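Local coordinates for FAD linked oxidase-like protein (Myceliophthora thermophila, PDB 5L6G) that oxidises the C1 hydroxyl of xylose and xylooligosaccharides to the lactone with a bicovalently bound FAD, passing the electrons to molecular oxygen to give hydrogen peroxide, at residues L456-A461 / P489-P494; L347-L352 / H434-G439. All blocks are in the same frame, centred on the assembly; numbering follows the deposited sequence.

Contact 1 (L456-A461 / P489-P494)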
loop_
_atom_site.group_PDB
_atom_site.type_symbol
_atom_site.label_atom_id
_atom_site.label_comp_id
_atom_site.label_asym_id
_atom_site.label_seq_id
_atom_site.Cartn_x
_atom_site.Cartn_y
_atom_site.Cartn_z
ATOM N N LEU A 456 2.309 -8.441 -14.387
ATOM C CA LEU A 456 0.931 -8.733 -14.806
ATOM C C LEU A 456 0.597 -7.871 -16.007
ATOM O O LEU A 456 0.838 -6.662 -15.979
ATOM C CB LEU A 456 -0.058 -8.401 -13.694
ATOM C CG LEU A 456 0.263 -8.948 -12.307
ATOM C CD1 LEU A 456 -0.596 -8.254 -11.269
ATOM C CD2 LEU A 456 0.100 -10.474 -12.247
ATOM N N ASP A 457 0.008 -8.471 -17.037
ATOM C CA ASP A 457 -0.518 -7.660 -18.137
ATOM C C ASP A 457 -1.741 -6.877 -17.668
ATOM O O ASP A 457 -2.293 -7.129 -16.586
ATOM C CB ASP A 457 -0.749 -8.452 -19.447
ATOM C CG ASP A 457 -1.910 -9.443 -19.396
ATOM O OD1 ASP A 457 -2.951 -9.216 -18.732
ATOM O OD2 ASP A 457 -1.785 -10.464 -20.119
ATOM N N ARG A 458 -2.120 -5.881 -18.451
ATOM C CA ARG A 458 -3.157 -4.964 -18.032
ATOM C C ARG A 458 -4.458 -5.673 -17.672
ATOM O O ARG A 458 -5.050 -5.385 -16.629
ATOM C CB ARG A 458 -3.414 -3.922 -19.107
ATOM C CG ARG A 458 -4.319 -2.814 -18.625
ATOM C CD ARG A 458 -4.377 -1.676 -19.612
ATOM N NE ARG A 458 -5.237 -0.637 -19.079
ATOM C CZ ARG A 458 -5.780 0.327 -19.797
ATOM N NH1 ARG A 458 -5.560 0.403 -21.109
ATOM N NH2 ARG A 458 -6.555 1.218 -19.188
ATOM N N ALA A 459 -4.893 -6.605 -18.516
ATOM C CA ALA A 459 -6.127 -7.344 -18.250
ATOM C C ALA A 459 -6.055 -8.138 -16.949
ATOM O O ALA A 459 -6.991 -8.086 -16.134
ATOM C CB ALA A 459 -6.472 -8.278 -19.402
ATOM N N GLU A 460 -4.962 -8.875 -16.751
ATOM C CA GLU A 460 -4.849 -9.672 -15.555
ATOM C C GLU A 460 -4.801 -8.760 -14.346
ATOM O O GLU A 460 -5.460 -9.045 -13.356
ATOM C CB GLU A 460 -3.650 -10.629 -15.556
ATOM C CG GLU A 460 -3.723 -11.586 -14.354
ATOM C CD GLU A 460 -2.547 -12.535 -14.213
ATOM O OE1 GLU A 460 -1.574 -12.445 -14.989
ATOM O OE2 GLU A 460 -2.601 -13.367 -13.282
ATOM N N ALA A 461 -4.048 -7.665 -14.434
ATOM C CA ALA A 461 -3.832 -6.797 -13.280
ATOM C C ALA A 461 -5.155 -6.249 -12.729
ATOM O O ALA A 461 -5.435 -6.339 -11.517
ATOM C CB ALA A 461 -2.881 -5.662 -13.641
ATOM N N PRO A 489 0.132 1.552 -17.176
ATOM C CA PRO A 489 -0.039 0.236 -17.822
ATOM C C PRO A 489 -0.940 -0.766 -17.098
ATOM O O PRO A 489 -1.367 -1.736 -17.706
ATOM C CB PRO A 489 1.395 -0.274 -17.926
ATOM C CG PRO A 489 2.188 0.993 -18.107
ATOM C CD PRO A 489 1.560 1.925 -17.113
ATOM N N GLN A 490 -1.234 -0.524 -15.819
ATOM C CA GLN A 490 -2.227 -1.325 -15.114
ATOM C C GLN A 490 -3.439 -0.530 -14.661
ATOM O O GLN A 490 -4.122 -0.919 -13.708
ATOM C CB GLN A 490 -1.577 -2.062 -13.948
ATOM C CG GLN A 490 -0.503 -3.034 -14.424
ATOM C CD GLN A 490 0.135 -3.811 -13.300
ATOM O OE1 GLN A 490 0.116 -3.387 -12.146
ATOM N NE2 GLN A 490 0.732 -4.946 -13.629
ATOM N N ALA A 491 -3.735 0.562 -15.364
ATOM C CA ALA A 491 -4.932 1.341 -15.083
ATOM C C ALA A 491 -6.191 0.581 -15.483
ATOM O O ALA A 491 -6.217 -0.199 -16.454
ATOM C CB ALA A 491 -4.913 2.689 -15.774
ATOM N N VAL A 492 -7.248 0.857 -14.727
ATOM C CA VAL A 492 -8.579 0.397 -15.066
ATOM C C VAL A 492 -8.954 0.910 -16.456
ATOM O O VAL A 492 -8.789 2.089 -16.739
ATOM C CB VAL A 492 -9.603 0.898 -14.049
ATOM C CG1 VAL A 492 -11.010 0.600 -14.516
ATOM C CG2 VAL A 492 -9.331 0.234 -12.685
ATOM N N GLU A 493 -9.482 0.027 -17.285
ATOM C CA GLU A 493 -9.975 0.398 -18.613
ATOM C C GLU A 493 -11.401 0.941 -18.552
ATOM O O GLU A 493 -12.266 0.324 -17.932
ATOM C CB GLU A 493 -10.028 -0.824 -19.513
ATOM C CG GLU A 493 -8.693 -1.381 -19.914
ATOM C CD GLU A 493 -8.855 -2.616 -20.766
ATOM O OE1 GLU A 493 -9.294 -2.469 -21.934
ATOM O OE2 GLU A 493 -8.556 -3.720 -20.266
ATOM N N PRO A 494 -11.680 2.037 -19.265
ATOM C CA PRO A 494 -13.076 2.472 -19.287
ATOM C C PRO A 494 -13.967 1.350 -19.814
ATOM O O PRO A 494 -13.546 0.577 -20.681
ATOM C CB PRO A 494 -13.080 3.660 -20.265
ATOM C CG PRO A 494 -11.662 4.092 -20.396
ATOM C CD PRO A 494 -10.797 2.911 -20.062
#
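Arg458 grips Ala491 O of the 489-494 backbone with two nitrogens, side-on. Arg458 NE donates over 2.8 Å to Ala491 O at an N-H...O angle of 159°, and Arg458 NH2 reaches that same Ala491 O at 3.1 Å; the oxygen lies in the guanidinium plane for both, although NH2 stands well above the carbonyl plane. CG is anti to the backbone N (chi1 -171°) and the chain runs extended from there to NE, past Pro489 O, 3.3 Å from Arg458 CG. Over the centre of one guanidinium face sits Glu493 CG, 3.4 Å from Arg458 CZ. NH2 adds a weak bond to Val492 O and a salt bridge to Glu484, so this nitrogen is shared among several acceptors. An alanine in place of Arg458 would probably leave Ala491 O without its two donors and Glu484 without its charged mate. At the other end, the Gln490 amide is satisfied on both atoms: Gln490 NE2 donates to Leu456 O at 2.9 Å, which lies near the amide plane, and also to Asp453 O, while OE1 is bonded to Tyr465 OH. Ala461 CB packs against the same amide, 3.6 Å from Gln490 CD. Asp457 N-caps the helix, its OD1 accepting from Glu460 N at 2.8 Å. The contact thus ties the first turn of helix 458-466 to the loop following helix 470-480, in the berberine-like region; Gln462 bonds to Glu493 N, and Val492 packs on Arg474 and Lys477 of helix 470-480.

Contact 2 (L347-L352 / H434-G439)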
loop_
_atom_site.group_PDB
_atom_site.type_symbol
_atom_site.label_atom_id
_atom_site.label_comp_id
_atom_site.label_asym_id
_atom_site.label_seq_id
_atom_site.Cartn_x
_atom_site.Cartn_y
_atom_site.Cartn_z
ATOM N N LEU A 347 -0.155 -11.201 -2.929
ATOM C CA LEU A 347 -1.295 -12.053 -2.974
ATOM C C LEU A 347 -2.213 -11.685 -1.823
ATOM O O LEU A 347 -1.783 -11.140 -0.795
ATOM C CB LEU A 347 -0.907 -13.529 -2.785
ATOM C CG LEU A 347 -0.606 -14.437 -3.966
ATOM C CD1 LEU A 347 -0.250 -15.803 -3.398
ATOM C CD2 LEU A 347 -1.768 -14.580 -4.908
ATOM N N VAL A 348 -3.480 -11.995 -2.042
ATOM C CA VAL A 348 -4.478 -12.096 -0.997
ATOM C C VAL A 348 -5.047 -13.490 -1.172
ATOM O O VAL A 348 -5.346 -13.904 -2.295
ATOM C CB VAL A 348 -5.586 -11.057 -1.177
ATOM C CG1 VAL A 348 -6.688 -11.245 -0.139
ATOM C CG2 VAL A 348 -4.994 -9.655 -1.076
ATOM N N THR A 349 -5.140 -14.246 -0.090
ATOM C CA THR A 349 -5.693 -15.575 -0.174
ATOM C C THR A 349 -6.644 -15.831 0.998
ATOM O O THR A 349 -6.603 -15.165 2.045
ATOM C CB THR A 349 -4.624 -16.711 -0.156
ATOM O OG1 THR A 349 -4.128 -16.917 1.179
ATOM C CG2 THR A 349 -3.466 -16.512 -1.122
ATOM N N SER A 350 -7.487 -16.825 0.790
ATOM C CA SER A 350 -8.219 -17.481 1.864
ATOM C C SER A 350 -7.244 -18.305 2.697
ATOM O O SER A 350 -6.031 -18.251 2.490
ATOM C CB SER A 350 -9.261 -18.403 1.234
ATOM O OG SER A 350 -8.616 -19.361 0.395
ATOM N N ALA A 351 -7.768 -19.084 3.637
ATOM C CA ALA A 351 -6.986 -20.189 4.183
ATOM C C ALA A 351 -6.535 -21.079 3.012
ATOM O O ALA A 351 -7.180 -21.142 1.976
ATOM C CB ALA A 351 -7.783 -20.982 5.195
ATOM N N LEU A 352 -5.407 -21.739 3.181
ATOM C CA LEU A 352 -4.824 -22.558 2.131
ATOM C C LEU A 352 -5.094 -24.034 2.404
ATOM O O LEU A 352 -4.907 -24.498 3.521
ATOM C CB LEU A 352 -3.317 -22.312 2.098
ATOM C CG LEU A 352 -2.917 -20.859 1.825
ATOM C CD1 LEU A 352 -1.412 -20.707 1.770
ATOM C CD2 LEU A 352 -3.555 -20.371 0.556
ATOM N N HIS A 434 2.643 -19.141 -8.312
ATOM C CA HIS A 434 2.028 -20.309 -8.943
ATOM C C HIS A 434 1.743 -21.450 -7.955
ATOM O O HIS A 434 0.750 -22.144 -8.088
ATOM C CB HIS A 434 2.902 -20.827 -10.063
ATOM C CG HIS A 434 2.231 -21.843 -10.933
ATOM N ND1 HIS A 434 1.402 -21.492 -11.977
ATOM C CD2 HIS A 434 2.301 -23.196 -10.948
ATOM C CE1 HIS A 434 0.970 -22.586 -12.583
ATOM N NE2 HIS A 434 1.504 -23.634 -11.981
ATOM N N ALA A 435 2.608 -21.632 -6.961
ATOM C CA ALA A 435 2.393 -22.659 -5.941
ATOM C C ALA A 435 1.116 -22.388 -5.141
ATOM O O ALA A 435 0.478 -23.326 -4.661
ATOM C CB ALA A 435 3.594 -22.763 -4.995
ATOM N N PHE A 436 0.749 -21.122 -4.980
ATOM C CA PHE A 436 -0.513 -20.776 -4.317
ATOM C C PHE A 436 -1.683 -20.927 -5.281
ATOM O O PHE A 436 -2.677 -21.605 -4.993
ATOM C CB PHE A 436 -0.522 -19.326 -3.789
ATOM C CG PHE A 436 0.450 -19.033 -2.668
ATOM C CD1 PHE A 436 1.782 -18.742 -2.931
ATOM C CD2 PHE A 436 0.006 -18.951 -1.347
ATOM C CE1 PHE A 436 2.650 -18.407 -1.920
ATOM C CE2 PHE A 436 0.867 -18.616 -0.324
ATOM C CZ PHE A 436 2.193 -18.350 -0.599
ATOM N N THR A 437 -1.574 -20.279 -6.441
ATOM C CA THR A 437 -2.746 -20.072 -7.284
ATOM C C THR A 437 -3.170 -21.344 -8.021
ATOM O O THR A 437 -4.329 -21.460 -8.403
ATOM C CB THR A 437 -2.547 -18.911 -8.282
ATOM O OG1 THR A 437 -1.433 -19.189 -9.130
ATOM C CG2 THR A 437 -2.311 -17.594 -7.539
ATOM N N GLY A 438 -2.251 -22.299 -8.173
ATOM C CA GLY A 438 -2.563 -23.589 -8.776
ATOM C C GLY A 438 -3.633 -24.355 -8.013
ATOM O O GLY A 438 -4.372 -25.149 -8.599
ATOM N N GLY A 439 -3.743 -24.102 -6.709
ATOM C CA GLY A 439 -4.673 -24.831 -5.872
ATOM C C GLY A 439 -5.811 -24.013 -5.306
ATOM O O GLY A 439 -6.517 -24.502 -4.438
#
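Helix 426-437 packs here against the end of strand 341-349, with Phe436 received by Leu347 and Leu352. Leu347 CD1 lies over one face of the Phe436 ring, a CH-pi contact 3.7 Å from the centroid and 26° off the ring normal. Leu347 CD1 is displaced toward the rim on the CB side, 3.4 Å from Phe436 CG and 3.6 Å from Phe436 CB. The chi1 of Leu347, -92°, is off the staggered values and its chi2 is extended (179°), the pair together carrying CD1 over the ring. From the strand's continuation, Leu352 CD1 approaches the ring obliquely, 3.7 Å from Phe436 CE2. Thr349 CG2 adds a looser oblique approach, 4.2 Å from Phe436 CD2. The strand belongs to the eight-stranded antiparallel sheet that also holds strand 409-417, and the helix rests on the side of it to which Leu347 and Thr349 point. Tyr411 of that neighbouring strand meets the Phe436 ring edge-to-face, and its hydroxyl is hydrogen-bonded to Thr349 OG1. That same Thr349 OG1 donates to Ser350 O at 2.7 Å, in the carbonyl plane on a lone pair, so the threonine's polar end is engaged while its methyl group turns to the aromatic ring. Beside the phenylalanine, Thr437 CG2, anti to its own carbonyl carbon, lies 4.0 Å from Leu347 CD2, and Thr437 OG1 makes a weak bond back to Val433 O. Trp253 of helix 246-261 touches both Leu352 and Phe436, and Val360 of helix 354-368 also packs on Phe436.

Overall arrangement
The two contacts follow one another along the chain: contact 2 closes at 434-439 before contact 1 opens at 456-461. Their centres are about 21 Å apart and their nearest atoms about 7 Å, without touching. They share no helix or strand. Contact 2 sets helix 426-437 on the eight-stranded antiparallel sheet, whereas contact 1 joins helix 458-466 to the late loop 489-494. Between them runs the connection carrying edge strand 445-446 and Tyr451, a substrate-binding residue whose side chain is about 9 Å from the side chains of both Leu347 and Leu456. Segments 434-439 and 456-461 thus lie on either side of Tyr451 along the chain, an arrangement consistent with the two contacts fixing the ends of that connection.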